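Local coordinates for putative ABC transporter amino acid-binding protein (Sinorhizobium meliloti, PDB 2Q88) that binds the compatible solute ectoine in the cleft between its two lobes and probably hands it to an ABC importer, at residues Ala78-Lys83 with Val90-Pro95; Pro84-Ala89 with Gly132-Lys137; Pro66-Gln69 with Ala75-Ala78. All blocks are in the same frame, centred on the assembly; numbering follows the deposited sequence.

Contact 1: residues Ala78-Lys83 with Val90-Pro95; sequences AGLFMK and VAYSQP. With 4CS ((4S)-2-methyl-1,4,5,6-tetrahydropyrimidine-4-carboxylic acid), chain F.
Y92 is the centre of a buried side-chain contact that backs the ligand-binding loop after strand 75-76, with L80 and M82 approaching its ring from different directions. At the ring's edge, the hydroxyl OH donates a hydrogen bond to L80 O (2.9 Å). The donor stands well above the carbonyl plane, 55° out of it. Over one face lies M82 CG, 3.7 Å from the Y92 ring centroid and almost exactly on the ring normal, a CH-pi contact. M82 SD, 4.4 Å from the same centroid, adds a Met-aromatic contact. V90 CG2 covers the opposite face, offset toward the rim.

The supported loop belongs to the ectoine pocket of this family 3 solute-binding protein: F81 N donates to the ligand's OXT (2.9 Å, N-H...O 161°), and the F81 ring brings CE2 to 3.4 Å from the ligand's ring atom N. G79 has positive phi, and a CB there would clash with the ligand's methyl carbon CAA.

M82 runs extended beyond CG, which carries CE past the ring to 3.1 Å from S93 O, a buried carbonyl with no polar partner in the model. A phenylalanine in place of Y92 would probably leave L80 O without this donor and the pocket loop less firmly fixed. Helix 250-254 also packs on M82, through R250, L253 and C254.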
loop_
_atom_site.group_PDB
_atom_site.type_symbol
_atom_site.label_atom_id
_atom_site.label_comp_id
_atom_site.label_asym_id
_atom_site.label_seq_id
_atom_site.Cartn_x
_atom_site.Cartn_y
_atom_site.Cartn_z
ATOM N N ALA A 78 5.275 -2.139 -0.287
ATOM C CA ALA A 78 3.952 -2.695 -0.523
ATOM C C ALA A 78 2.851 -1.652 -0.670
ATOM O O ALA A 78 1.680 -2.009 -0.777
ATOM C CB ALA A 78 3.603 -3.677 0.602
ATOM N N GLY A 79 3.218 -0.374 -0.681
ATOM C CA GLY A 79 2.221 0.685 -0.609
ATOM C C GLY A 79 1.691 0.797 0.812
ATOM O O GLY A 79 0.511 1.102 1.019
ATOM N N LEU A 80 2.557 0.537 1.788
ATOM C CA LEU A 80 2.191 0.661 3.209
ATOM C C LEU A 80 2.223 2.133 3.615
ATOM O O LEU A 80 3.280 2.688 3.955
ATOM C CB LEU A 80 3.097 -0.202 4.102
ATOM C CG LEU A 80 2.654 -0.350 5.566
ATOM C CD1 LEU A 80 1.480 -1.318 5.721
ATOM C CD2 LEU A 80 3.821 -0.776 6.431
ATOM N N PHE A 81 1.056 2.767 3.552
ATOM C CA PHE A 81 0.940 4.209 3.676
ATOM C C PHE A 81 1.459 4.726 5.017
ATOM O O PHE A 81 1.255 4.085 6.054
ATOM C CB PHE A 81 -0.518 4.650 3.506
ATOM C CG PHE A 81 -1.113 4.348 2.149
ATOM C CD1 PHE A 81 -0.438 4.682 0.972
ATOM C CD2 PHE A 81 -2.407 3.815 2.054
ATOM C CE1 PHE A 81 -1.022 4.429 -0.284
ATOM C CE2 PHE A 81 -2.990 3.557 0.796
ATOM C CZ PHE A 81 -2.292 3.869 -0.359
ATOM N N MET A 82 2.119 5.885 4.983
ATOM C CA MET A 82 2.670 6.503 6.187
ATOM C C MET A 82 1.583 7.083 7.060
ATOM O O MET A 82 0.688 7.769 6.570
ATOM C CB MET A 82 3.645 7.620 5.831
ATOM C CG MET A 82 4.830 7.180 4.990
ATOM S SD MET A 82 6.109 8.470 5.015
ATOM C CE MET A 82 6.979 8.047 3.522
ATOM N N LYS A 83 1.696 6.815 8.358
ATOM C CA LYS A 83 0.796 7.333 9.378
ATOM C C LYS A 83 1.592 7.457 10.664
ATOM O O LYS A 83 2.496 6.659 10.904
ATOM C CB LYS A 83 -0.354 6.359 9.640
ATOM C CG LYS A 83 -1.291 6.120 8.486
ATOM C CD LYS A 83 -1.992 4.785 8.661
ATOM C CE LYS A 83 -3.058 4.854 9.726
ATOM N NZ LYS A 83 -3.808 3.569 9.791
ATOM N N VAL A 90 8.488 1.983 12.517
ATOM C CA VAL A 90 9.442 1.693 11.441
ATOM C C VAL A 90 10.213 2.941 11.007
ATOM O O VAL A 90 9.812 4.062 11.318
ATOM C CB VAL A 90 8.723 1.108 10.192
ATOM C CG1 VAL A 90 8.031 -0.189 10.536
ATOM C CG2 VAL A 90 7.716 2.103 9.631
ATOM N N ALA A 91 11.313 2.736 10.288
ATOM C CA ALA A 91 12.058 3.826 9.664
ATOM C C ALA A 91 11.684 3.886 8.179
ATOM O O ALA A 91 12.122 3.057 7.392
ATOM C CB ALA A 91 13.551 3.600 9.827
ATOM N N TYR A 92 10.864 4.873 7.827
ATOM C CA TYR A 92 10.373 5.074 6.470
ATOM C C TYR A 92 11.359 5.848 5.618
ATOM O O TYR A 92 12.061 6.738 6.108
ATOM C CB TYR A 92 9.071 5.877 6.503
ATOM C CG TYR A 92 7.791 5.066 6.553
ATOM C CD1 TYR A 92 7.390 4.286 5.471
ATOM C CD2 TYR A 92 6.951 5.141 7.659
ATOM C CE1 TYR A 92 6.191 3.560 5.508
ATOM C CE2 TYR A 92 5.755 4.422 7.714
ATOM C CZ TYR A 92 5.392 3.633 6.646
ATOM O OH TYR A 92 4.212 2.934 6.701
ATOM N N SER A 93 11.390 5.519 4.333
ATOM C CA SER A 93 12.028 6.362 3.346
ATOM C C SER A 93 11.163 7.594 3.120
ATOM O O SER A 93 10.104 7.732 3.713
ATOM C CB SER A 93 12.130 5.614 2.017
ATOM O OG SER A 93 10.844 5.510 1.427
ATOM N N GLN A 94 11.616 8.478 2.238
ATOM C CA GLN A 94 10.804 9.595 1.752
ATOM C C GLN A 94 9.647 9.051 0.886
ATOM O O GLN A 94 9.674 7.876 0.525
ATOM C CB GLN A 94 11.709 10.574 0.986
ATOM C CG GLN A 94 12.666 11.371 1.911
ATOM C CD GLN A 94 11.940 12.223 2.952
ATOM O OE1 GLN A 94 10.870 12.781 2.686
ATOM N NE2 GLN A 94 12.527 12.328 4.137
ATOM N N PRO A 95 8.624 9.861 0.595
ATOM C CA PRO A 95 7.423 9.369 -0.081
ATOM C C PRO A 95 7.670 8.846 -1.485
ATOM O O PRO A 95 8.542 9.342 -2.197
ATOM C CB PRO A 95 6.501 10.590 -0.135
ATOM C CG PRO A 95 7.068 11.583 0.805
ATOM C CD PRO A 95 8.535 11.301 0.891
HETATM O O 4CS F . -2.858 0.088 4.804
HETATM C C 4CS F . -2.345 0.409 3.732
HETATM O OXT 4CS F . -1.215 0.911 3.713
HETATM C CA 4CS F . -3.115 0.217 2.432
HETATM C CB 4CS F . -3.902 -1.078 2.389
HETATM C CAD 4CS F . -4.679 -1.165 1.072
HETATM N NAG 4CS F . -3.737 -1.023 -0.069
HETATM C CAI 4CS F . -2.542 -0.298 0.059
HETATM C CAA 4CS F . -1.574 -0.176 -1.131
HETATM N N 4CS F . -2.198 0.298 1.280
#

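Contact 2: residues Pro84-Ala89 with Gly132-Lys137; sequences PERCAA and GGTEEK. With 4CS ((4S)-2-methyl-1,4,5,6-tetrahydropyrimidine-4-carboxylic acid), chain F.
The carboxylate-binding end of the ectoine pocket is built here from both lobes of the protein, R86 reaching from helix 84-87 to G132 and T134 at the start of helix 134-141. The two segments bury little of each other, 126 Å² in all, and both also bond to the ligand carboxylate lying between them.

R86 grips that carboxylate with two nearly straight, paired hydrogen bonds: NH1 to OXT of the ligand (2.8 Å, 164°) and NH2 to ligand O (2.8 Å, 170°), with O at the edge of the guanidinium and in its plane. The arm is extended from CG to NE, which projects the guanidinium away from its own helix and into the cleft. Ligand O takes a further bond from T134 N (2.7 Å), so two donors, one from each segment, hold a single oxygen.

Direct contact between the segments is slighter. NH2 of R86 also makes a weak, bent hydrogen bond to G132 O (3.2 Å, 124°), and R86 NH1 packs on the methyl T134 CG2 at 3.8 Å. NH1 has a second acceptor in F81 O, which helps fix the rotation of the guanidinium.

G133 occupies the N-cap position, placing T134 N in the first turn, where the helix end would be expected to favour a negative oxygen. The preceding G132 is steadied by its own helix, G132 N donating to E136 OE2 (2.8 Å) from above the carboxylate plane, while T134 OG1 is hydrogen-bonded to E101.

An arginine from one lobe and a helix N terminus from the other, closed on one ligand carboxylate, are characteristic of the ligand-bound Venus-flytrap cleft of type II periplasmic binding proteins.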
loop_
_atom_site.group_PDB
_atom_site.type_symbol
_atom_site.label_atom_id
_atom_site.label_comp_id
_atom_site.label_asym_id
_atom_site.label_seq_id
_atom_site.Cartn_x
_atom_site.Cartn_y
_atom_site.Cartn_z
ATOM N N PRO A 84 1.251 8.432 11.499
ATOM C CA PRO A 84 1.947 8.634 12.775
ATOM C C PRO A 84 2.266 7.318 13.504
ATOM O O PRO A 84 3.428 7.058 13.796
ATOM C CB PRO A 84 0.964 9.496 13.558
ATOM C CG PRO A 84 0.331 10.355 12.487
ATOM C CD PRO A 84 0.177 9.426 11.290
ATOM N N GLU A 85 1.249 6.480 13.734
ATOM C CA GLU A 85 1.410 5.171 14.401
ATOM C C GLU A 85 2.412 4.240 13.743
ATOM O O GLU A 85 3.165 3.551 14.426
ATOM C CB GLU A 85 0.075 4.433 14.516
ATOM C CG GLU A 85 -0.887 4.707 13.370
ATOM C CD GLU A 85 -1.736 5.932 13.646
ATOM O OE1 GLU A 85 -1.500 6.981 13.016
ATOM O OE2 GLU A 85 -2.632 5.847 14.518
ATOM N N ARG A 86 2.387 4.196 12.410
ATOM C CA ARG A 86 3.315 3.363 11.664
ATOM C C ARG A 86 4.705 3.976 11.675
ATOM O O ARG A 86 5.691 3.263 11.795
ATOM C CB ARG A 86 2.844 3.191 10.224
ATOM C CG ARG A 86 1.518 2.468 10.075
ATOM C CD ARG A 86 1.088 2.340 8.611
ATOM N NE ARG A 86 -0.107 1.519 8.475
ATOM C CZ ARG A 86 -0.721 1.263 7.328
ATOM N NH1 ARG A 86 -0.273 1.782 6.188
ATOM N NH2 ARG A 86 -1.801 0.480 7.322
ATOM N N CYS A 87 4.765 5.299 11.541
ATOM C CA CYS A 87 6.025 6.042 11.571
ATOM C C CYS A 87 6.801 5.833 12.873
ATOM O O CYS A 87 8.032 5.849 12.870
ATOM C CB CYS A 87 5.766 7.531 11.324
ATOM S SG CYS A 87 5.127 7.831 9.659
ATOM N N ALA A 88 6.079 5.604 13.965
ATOM C CA ALA A 88 6.689 5.336 15.268
ATOM C C ALA A 88 7.308 3.938 15.371
ATOM O O ALA A 88 8.156 3.705 16.228
ATOM C CB ALA A 88 5.667 5.538 16.369
ATOM N N ALA A 89 6.877 3.020 14.503
ATOM C CA ALA A 89 7.257 1.600 14.580
ATOM C C ALA A 89 8.358 1.212 13.598
ATOM O O ALA A 89 9.059 0.225 13.811
ATOM C CB ALA A 89 6.032 0.712 14.353
ATOM N N GLY A 132 -5.650 -4.876 8.881
ATOM C CA GLY A 132 -4.508 -4.036 9.255
ATOM C C GLY A 132 -4.261 -2.883 8.293
ATOM O O GLY A 132 -3.235 -2.198 8.382
ATOM N N GLY A 133 -5.200 -2.663 7.374
ATOM C CA GLY A 133 -5.057 -1.638 6.346
ATOM C C GLY A 133 -5.636 -0.290 6.728
ATOM O O GLY A 133 -6.436 -0.190 7.660
ATOM N N THR A 134 -5.246 0.753 5.993
ATOM C CA THR A 134 -5.776 2.099 6.240
ATOM C C THR A 134 -7.284 2.178 6.112
ATOM O O THR A 134 -7.919 2.919 6.861
ATOM C CB THR A 134 -5.148 3.154 5.303
ATOM O OG1 THR A 134 -5.134 2.656 3.956
ATOM C CG2 THR A 134 -3.680 3.385 5.646
ATOM N N GLU A 135 -7.866 1.453 5.153
ATOM C CA GLU A 135 -9.325 1.516 4.955
ATOM C C GLU A 135 -10.062 0.959 6.153
ATOM O O GLU A 135 -11.052 1.537 6.599
ATOM C CB GLU A 135 -9.769 0.758 3.704
ATOM C CG GLU A 135 -9.142 1.287 2.434
ATOM C CD GLU A 135 -7.726 0.786 2.255
ATOM O OE1 GLU A 135 -7.356 -0.188 2.940
ATOM O OE2 GLU A 135 -6.989 1.373 1.437
ATOM N N GLU A 136 -9.577 -0.169 6.667
ATOM C CA GLU A 136 -10.162 -0.777 7.856
ATOM C C GLU A 136 -10.160 0.200 9.034
ATOM O O GLU A 136 -11.182 0.366 9.714
ATOM C CB GLU A 136 -9.424 -2.070 8.212
ATOM C CG GLU A 136 -9.959 -2.779 9.445
ATOM C CD GLU A 136 -9.047 -3.888 9.926
ATOM O OE1 GLU A 136 -9.547 -5.023 10.095
ATOM O OE2 GLU A 136 -7.839 -3.628 10.145
ATOM N N LYS A 137 -9.019 0.849 9.271
ATOM C CA LYS A 137 -8.903 1.837 10.351
ATOM C C LYS A 137 -9.830 3.042 10.139
ATOM O O LYS A 137 -10.436 3.528 11.087
ATOM C CB LYS A 137 -7.446 2.290 10.530
ATOM C CG LYS A 137 -7.214 3.240 11.721
ATOM C CD LYS A 137 -7.393 2.549 13.072
ATOM C CE LYS A 137 -7.235 3.541 14.230
ATOM N NZ LYS A 137 -7.303 2.867 15.550
HETATM O O 4CS F . -2.858 0.088 4.804
HETATM C C 4CS F . -2.345 0.409 3.732
HETATM O OXT 4CS F . -1.215 0.911 3.713
HETATM C CA 4CS F . -3.115 0.217 2.432
HETATM C CB 4CS F . -3.902 -1.078 2.389
HETATM C CAD 4CS F . -4.679 -1.165 1.072
HETATM N NAG 4CS F . -3.737 -1.023 -0.069
HETATM C CAI 4CS F . -2.542 -0.298 0.059
HETATM C CAA 4CS F . -1.574 -0.176 -1.131
HETATM N N 4CS F . -2.198 0.298 1.280
#

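Contact 3: residues Pro66-Gln69 with Ala75-Ala78; sequences PGLQ and AITA
L68, on the last turn of helix 64-69, packs against A75 and I76 of strand 75-76, the strand the chain enters next. The apolar side-chain contact is carried by two branched residues. L68 CD2 meets the terminal methyl I76 CD1 at 3.6 Å. With CG anti to the backbone N (chi1 -177°), L68 directs its two methyls to different partners, while I76 extends CG1 and CD1 (chi2 162°) from the strand toward the helix.

Side chain against backbone is the second kind: L68 CD1 rests 4.0 Å from A75 N, so this branch lies against the strand's main chain, whereas the A75 methyl points away from the helix.

Polar bonding of the strand is directed elsewhere. A75 pairs through its backbone with R16 and A18 of strand 14-19, and I76 with A206. Strands 53-58 and 75-76 run parallel on either side of strand 14-19, so helix 64-69 is the connection of a beta-alpha-beta crossover, and this contact seats its C-terminal end on the sheet.

With L68 meeting a side-chain methyl and one patch of main chain, and no polar bond across, the fit rests on shape and exclusion of water.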
loop_
_atom_site.group_PDB
_atom_site.type_symbol
_atom_site.label_atom_id
_atom_site.label_comp_id
_atom_site.label_asym_id
_atom_site.label_seq_id
_atom_site.Cartn_x
_atom_site.Cartn_y
_atom_site.Cartn_z
ATOM N N PRO A 66 4.952 -6.204 12.090
ATOM C CA PRO A 66 5.412 -7.266 12.985
ATOM C C PRO A 66 6.582 -8.101 12.445
ATOM O O PRO A 66 7.544 -8.333 13.174
ATOM C CB PRO A 66 4.156 -8.127 13.171
ATOM C CG PRO A 66 3.027 -7.140 13.078
ATOM C CD PRO A 66 3.473 -6.184 11.996
ATOM N N GLY A 67 6.496 -8.556 11.194
ATOM C CA GLY A 67 7.559 -9.362 10.583
ATOM C C GLY A 67 8.839 -8.568 10.362
ATOM O O GLY A 67 9.946 -9.098 10.495
ATOM N N LEU A 68 8.683 -7.294 10.024
ATOM C CA LEU A 68 9.816 -6.389 9.864
ATOM C C LEU A 68 10.538 -6.209 11.207
ATOM O O LEU A 68 11.752 -6.396 11.303
ATOM C CB LEU A 68 9.342 -5.040 9.300
ATOM C CG LEU A 68 10.419 -3.995 9.001
ATOM C CD1 LEU A 68 11.299 -4.422 7.847
ATOM C CD2 LEU A 68 9.799 -2.623 8.749
ATOM N N GLN A 69 9.774 -5.889 12.244
ATOM C CA GLN A 69 10.325 -5.747 13.596
ATOM C C GLN A 69 10.968 -7.037 14.103
ATOM O O GLN A 69 11.969 -6.992 14.825
ATOM C CB GLN A 69 9.244 -5.251 14.561
ATOM C CG GLN A 69 8.742 -3.840 14.222
ATOM C CD GLN A 69 7.696 -3.304 15.200
ATOM O OE1 GLN A 69 7.707 -2.116 15.532
ATOM N NE2 GLN A 69 6.797 -4.163 15.646
ATOM N N ALA A 75 12.772 -4.968 4.198
ATOM C CA ALA A 75 11.996 -3.766 3.904
ATOM C C ALA A 75 10.556 -4.148 3.630
ATOM O O ALA A 75 10.292 -5.257 3.187
ATOM C CB ALA A 75 12.588 -3.043 2.689
ATOM N N ILE A 76 9.625 -3.236 3.898
ATOM C CA ILE A 76 8.242 -3.399 3.427
ATOM C C ILE A 76 8.104 -2.523 2.196
ATOM O O ILE A 76 8.293 -1.324 2.285
ATOM C CB ILE A 76 7.227 -2.956 4.520
ATOM C CG1 ILE A 76 7.337 -3.843 5.759
ATOM C CG2 ILE A 76 5.810 -3.004 3.984
ATOM C CD1 ILE A 76 6.687 -3.208 7.010
ATOM N N THR A 77 7.800 -3.107 1.043
ATOM C CA THR A 77 7.678 -2.317 -0.177
ATOM C C THR A 77 6.357 -2.692 -0.823
ATOM O O THR A 77 6.313 -3.457 -1.784
ATOM C CB THR A 77 8.849 -2.607 -1.130
ATOM O OG1 THR A 77 8.867 -4.001 -1.416
ATOM C CG2 THR A 77 10.194 -2.369 -0.443
ATOM N N ALA A 78 5.275 -2.139 -0.287
ATOM C CA ALA A 78 3.952 -2.695 -0.523
ATOM C C ALA A 78 2.851 -1.652 -0.670
ATOM O O ALA A 78 1.680 -2.009 -0.777
ATOM C CB ALA A 78 3.603 -3.677 0.602
#

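From the N terminus, contact 3 comes first: 66-69 and 75-78 close the short turn between helix 64-69 and strand 75-76. A78 ends contact 3 and begins contact 1, which spans the helical turn 84-87 and closes when the chain reaches 90-95. Contact 2 opens inside that loop, at 84-89, and closes only at 132-137, so contacts 1 and 2 cross, whereas contact 3 precedes contact 2 in series. Contacts 1 and 3 stay within one lobe, and V90 packing on L68 joins them there. Contact 2 alone spans the cleft to the other lobe, and it meets contact 1 at the bound ectoine, which both touch.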